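Long-range contact in arabinan endo-1,5-alpha-l-arabinosidase A (Cellvibrio cellulosa, PDB 1GYH), which hydrolyses alpha-1,5-linked arabinofuranosyl bonds of linear arabinan, releasing almost exclusively arabinotriose during plant cell wall breakdown: residues Asp43-Val56 with Asp106-Ser118. Residues are numbered along the deposited sequence; the frame is centred on the assembly and turned at random.
Sequences DRAFATEPTWAKRV and DYRWEDKGIVIES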
# COMPACT_ATOMS: atom_id res chain seq x y z
N ASP A 43 6.63 -17.86 3.18
CA ASP A 43 7.66 -17.81 2.13
C ASP A 43 8.16 -16.37 1.90
O ASP A 43 7.71 -15.43 2.56
CB ASP A 43 7.03 -18.34 0.81
CG ASP A 43 8.02 -18.77 -0.23
OD1 ASP A 43 9.20 -19.04 0.05
OD2 ASP A 43 7.65 -18.92 -1.40
N ARG A 44 9.11 -16.21 0.98
CA ARG A 44 9.41 -14.93 0.36
C ARG A 44 9.19 -15.07 -1.12
O ARG A 44 9.53 -16.10 -1.71
CB ARG A 44 10.82 -14.45 0.73
CG ARG A 44 11.94 -15.46 0.46
CD ARG A 44 13.35 -15.04 0.92
NE ARG A 44 13.92 -13.99 0.06
CZ ARG A 44 15.01 -13.27 0.34
NH1 ARG A 44 15.72 -13.49 1.43
NH2 ARG A 44 15.42 -12.34 -0.50
N ALA A 45 8.58 -14.08 -1.75
CA ALA A 45 8.20 -14.23 -3.15
C ALA A 45 9.39 -14.48 -4.05
O ALA A 45 9.37 -15.42 -4.86
CB ALA A 45 7.41 -13.02 -3.62
N PHE A 46 10.42 -13.64 -3.94
CA PHE A 46 11.73 -13.87 -4.60
C PHE A 46 12.71 -14.50 -3.63
O PHE A 46 12.98 -13.94 -2.55
CB PHE A 46 12.33 -12.56 -5.11
CG PHE A 46 11.53 -11.90 -6.23
CD1 PHE A 46 10.39 -11.14 -5.93
CD2 PHE A 46 11.90 -12.07 -7.55
CE1 PHE A 46 9.67 -10.51 -6.95
CE2 PHE A 46 11.18 -11.47 -8.59
CZ PHE A 46 10.04 -10.70 -8.28
N ALA A 47 13.22 -15.66 -3.98
CA ALA A 47 14.26 -16.34 -3.20
C ALA A 47 15.51 -15.45 -3.08
O ALA A 47 16.19 -15.44 -2.04
CB ALA A 47 14.61 -17.63 -3.84
N THR A 48 15.80 -14.70 -4.13
CA THR A 48 16.87 -13.70 -4.07
C THR A 48 16.28 -12.31 -4.38
O THR A 48 15.78 -11.64 -3.48
CB THR A 48 18.07 -14.09 -4.99
OG1 THR A 48 17.64 -14.31 -6.34
CG2 THR A 48 18.67 -15.41 -4.59
N GLU A 49 16.26 -11.94 -5.66
CA GLU A 49 15.75 -10.64 -6.08
C GLU A 49 15.38 -10.62 -7.55
O GLU A 49 15.84 -11.48 -8.34
CB GLU A 49 16.79 -9.54 -5.81
CG GLU A 49 18.09 -9.67 -6.52
CD GLU A 49 19.17 -8.73 -5.98
OE1 GLU A 49 19.41 -8.70 -4.73
OE2 GLU A 49 19.80 -8.03 -6.81
N PRO A 50 14.57 -9.64 -7.95
CA PRO A 50 14.25 -9.51 -9.36
C PRO A 50 15.55 -9.32 -10.19
O PRO A 50 16.46 -8.63 -9.74
CB PRO A 50 13.35 -8.27 -9.41
CG PRO A 50 12.84 -8.08 -8.02
CD PRO A 50 13.91 -8.60 -7.14
N THR A 51 15.62 -9.96 -11.36
CA THR A 51 16.82 -9.94 -12.18
C THR A 51 17.21 -8.54 -12.61
O THR A 51 18.39 -8.27 -12.85
CB THR A 51 16.68 -10.83 -13.43
OG1 THR A 51 15.57 -10.37 -14.22
CG2 THR A 51 16.39 -12.30 -13.06
N TRP A 52 16.22 -7.66 -12.70
CA TRP A 52 16.38 -6.30 -13.18
C TRP A 52 16.59 -5.25 -12.07
O TRP A 52 16.79 -4.05 -12.38
CB TRP A 52 15.14 -5.92 -14.03
CG TRP A 52 13.79 -6.10 -13.32
CD1 TRP A 52 12.99 -7.20 -13.37
CD2 TRP A 52 13.15 -5.18 -12.43
NE1 TRP A 52 11.90 -7.02 -12.56
CE2 TRP A 52 11.96 -5.78 -11.98
CE3 TRP A 52 13.47 -3.90 -11.95
CZ2 TRP A 52 11.07 -5.15 -11.10
CZ3 TRP A 52 12.58 -3.26 -11.07
CH2 TRP A 52 11.39 -3.89 -10.67
N ALA A 53 16.51 -5.64 -10.81
CA ALA A 53 16.42 -4.67 -9.72
C ALA A 53 17.65 -3.78 -9.65
O ALA A 53 17.53 -2.58 -9.49
CB ALA A 53 16.23 -5.34 -8.42
N LYS A 54 18.84 -4.40 -9.76
CA LYS A 54 20.10 -3.65 -9.64
C LYS A 54 20.31 -2.60 -10.72
O LYS A 54 20.96 -1.58 -10.48
CB LYS A 54 21.31 -4.59 -9.55
CG LYS A 54 21.51 -5.14 -8.17
CD LYS A 54 22.87 -5.83 -8.04
CE LYS A 54 23.06 -6.45 -6.67
NZ LYS A 54 22.54 -7.84 -6.62
N ARG A 55 19.75 -2.81 -11.90
CA ARG A 55 19.86 -1.79 -12.91
C ARG A 55 19.00 -0.57 -12.64
O ARG A 55 19.42 0.54 -12.92
CB ARG A 55 19.71 -2.39 -14.32
CG ARG A 55 18.46 -2.08 -14.98
CD ARG A 55 18.46 -0.86 -15.87
NE ARG A 55 17.10 -0.86 -16.35
CZ ARG A 55 16.16 -0.05 -15.94
NH1 ARG A 55 16.45 0.95 -15.12
NH2 ARG A 55 14.96 -0.21 -16.42
N VAL A 56 17.84 -0.74 -12.02
CA VAL A 56 17.05 0.39 -11.60
C VAL A 56 17.71 1.06 -10.36
O VAL A 56 17.83 2.30 -10.29
CB VAL A 56 15.57 -0.04 -11.27
CG1 VAL A 56 14.83 1.07 -10.55
CG2 VAL A 56 14.82 -0.46 -12.56
N ASP A 106 1.05 -26.54 -7.56
CA ASP A 106 0.85 -25.42 -8.48
C ASP A 106 1.65 -24.17 -8.03
O ASP A 106 1.61 -23.14 -8.68
CB ASP A 106 -0.64 -25.02 -8.52
CG ASP A 106 -1.55 -26.08 -9.12
OD1 ASP A 106 -1.17 -26.81 -10.08
OD2 ASP A 106 -2.70 -26.23 -8.65
N TYR A 107 2.31 -24.23 -6.88
CA TYR A 107 2.95 -23.03 -6.34
C TYR A 107 4.28 -22.66 -7.02
O TYR A 107 5.26 -23.42 -6.95
CB TYR A 107 3.21 -23.20 -4.85
CG TYR A 107 3.72 -21.95 -4.13
CD1 TYR A 107 5.10 -21.71 -3.96
CD2 TYR A 107 2.84 -21.05 -3.55
CE1 TYR A 107 5.56 -20.59 -3.25
CE2 TYR A 107 3.28 -19.92 -2.86
CZ TYR A 107 4.63 -19.70 -2.69
OH TYR A 107 5.04 -18.59 -1.98
N ARG A 108 4.29 -21.48 -7.64
CA ARG A 108 5.51 -20.85 -8.18
C ARG A 108 5.25 -19.41 -8.59
O ARG A 108 4.39 -19.15 -9.40
CB ARG A 108 6.05 -21.63 -9.39
CG ARG A 108 7.33 -21.01 -10.01
CD ARG A 108 8.04 -21.88 -11.03
NE ARG A 108 7.37 -21.85 -12.31
CZ ARG A 108 7.81 -22.42 -13.40
NH1 ARG A 108 8.95 -23.09 -13.40
NH2 ARG A 108 7.08 -22.37 -14.50
N TRP A 109 6.01 -18.48 -8.03
CA TRP A 109 6.02 -17.09 -8.45
C TRP A 109 6.82 -16.86 -9.73
O TRP A 109 7.99 -17.24 -9.84
CB TRP A 109 6.57 -16.19 -7.32
CG TRP A 109 5.70 -16.13 -6.11
CD1 TRP A 109 5.89 -16.79 -4.94
CD2 TRP A 109 4.49 -15.39 -5.97
NE1 TRP A 109 4.86 -16.50 -4.07
CE2 TRP A 109 4.00 -15.64 -4.68
CE3 TRP A 109 3.76 -14.54 -6.81
CZ2 TRP A 109 2.80 -15.09 -4.20
CZ3 TRP A 109 2.54 -13.97 -6.32
CH2 TRP A 109 2.10 -14.25 -5.03
N GLU A 110 6.17 -16.22 -10.72
CA GLU A 110 6.75 -15.95 -12.02
C GLU A 110 6.76 -14.46 -12.28
O GLU A 110 5.71 -13.83 -12.45
CB GLU A 110 6.00 -16.72 -13.12
CG GLU A 110 5.85 -18.21 -12.79
CD GLU A 110 5.37 -19.07 -13.94
OE1 GLU A 110 5.04 -18.54 -15.02
OE2 GLU A 110 5.35 -20.29 -13.74
N ASP A 111 7.95 -13.88 -12.35
CA ASP A 111 8.07 -12.42 -12.51
C ASP A 111 7.73 -12.05 -13.94
O ASP A 111 8.15 -12.71 -14.88
CB ASP A 111 9.50 -11.96 -12.20
CG ASP A 111 9.63 -10.46 -12.10
OD1 ASP A 111 8.65 -9.77 -11.69
OD2 ASP A 111 10.69 -9.88 -12.40
N LYS A 112 6.99 -10.96 -14.09
CA LYS A 112 6.57 -10.43 -15.36
C LYS A 112 7.27 -9.09 -15.68
O LYS A 112 7.03 -8.50 -16.74
CB LYS A 112 5.03 -10.28 -15.34
CG LYS A 112 4.27 -11.59 -14.97
CD LYS A 112 4.54 -12.70 -15.94
CE LYS A 112 3.83 -13.98 -15.55
NZ LYS A 112 4.00 -15.05 -16.56
N GLY A 113 8.13 -8.62 -14.76
CA GLY A 113 8.94 -7.42 -15.00
C GLY A 113 8.29 -6.08 -14.61
O GLY A 113 7.37 -6.00 -13.77
N ILE A 114 8.80 -5.02 -15.22
CA ILE A 114 8.50 -3.68 -14.84
C ILE A 114 7.19 -3.19 -15.45
O ILE A 114 7.03 -3.16 -16.67
CB ILE A 114 9.65 -2.72 -15.26
CG1 ILE A 114 10.95 -3.10 -14.49
CG2 ILE A 114 9.24 -1.29 -15.05
CD1 ILE A 114 12.18 -2.39 -15.05
N VAL A 115 6.28 -2.78 -14.57
CA VAL A 115 5.01 -2.17 -14.94
C VAL A 115 5.22 -0.69 -15.26
O VAL A 115 4.82 -0.20 -16.30
CB VAL A 115 3.97 -2.29 -13.81
CG1 VAL A 115 2.63 -1.67 -14.21
CG2 VAL A 115 3.76 -3.79 -13.37
N ILE A 116 5.88 0.01 -14.36
CA ILE A 116 6.17 1.42 -14.53
C ILE A 116 7.44 1.77 -13.75
O ILE A 116 7.68 1.23 -12.67
CB ILE A 116 4.94 2.25 -14.08
CG1 ILE A 116 5.05 3.68 -14.56
CG2 ILE A 116 4.68 2.10 -12.58
CD1 ILE A 116 5.11 4.64 -13.46
N GLU A 117 8.25 2.65 -14.34
CA GLU A 117 9.53 3.11 -13.75
C GLU A 117 9.61 4.65 -13.78
O GLU A 117 9.35 5.28 -14.79
CB GLU A 117 10.70 2.48 -14.52
CG GLU A 117 12.09 3.00 -14.08
CD GLU A 117 13.27 2.35 -14.79
OE1 GLU A 117 13.07 1.33 -15.54
OE2 GLU A 117 14.42 2.85 -14.58
N SER A 118 10.03 5.25 -12.68
CA SER A 118 10.32 6.66 -12.62
C SER A 118 11.84 6.89 -12.88
O SER A 118 12.70 6.10 -12.43
CB SER A 118 9.92 7.26 -11.26
OG SER A 118 10.42 6.54 -10.12
O HOH W 1 13.08 -11.17 -12.02
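W52 meets I114 and D111 because its CG is tucked between its own backbone N and carbonyl carbon (chi1 55°), which lays the indole alongside residues 106-118, with its NE1 edge at D111 and one face at I114; across the contact, D111 has CG anti to the backbone N (chi1 -170°), which brings OD2 to the indole N-H. The indole is a slab with both faces in use. I114 CG1 sits over the centre of one, 3.5 Å from the centroid of the six-membered ring in a CH-pi contact, while P50 CB covers the opposite face nearer the rim. At the ring edge, W52 NE1 gives a somewhat bent hydrogen bond to the syn lone pair of D111 OD2 (3.1 Å), with indole and carboxylate nearly coplanar. The same oxygen takes a hydrogen bond from a water that also accepts from T51 N. D111 OD1 is hydrogen-bonded to the hydroxyl of Y80, so both carboxylate oxygens are held; the F46 ring edge packs beside them, the planes nearly perpendicular.

At one end, R55 grips E117 end-on: NH2 to OE1 (2.6 Å) and NH1 to OE2 (2.8 Å), both nearly straight, the two flat groups 19° apart. R55 was modelled in two conformers, so the grip is doubtful as a permanent feature. At the other end, Y107 OH donates to the anti lone pair of D43 OD2 (2.7 Å) and accepts from W109 NE1 (3.0 Å), so this hydroxyl links W109, in its own segment, to D43 across the contact. A45 CB rests over the five-membered ring of W109.

In this five-bladed propeller the contact joins neighbouring blades: the segment leaving strand 38-44 and running into helix 53-56 packs along strand 110-118, an outermost strand of the next sheet. Strand 75-82 of that sheet touches both segments: L78 meets A45 and W109, while Y80 and V82 meet W52.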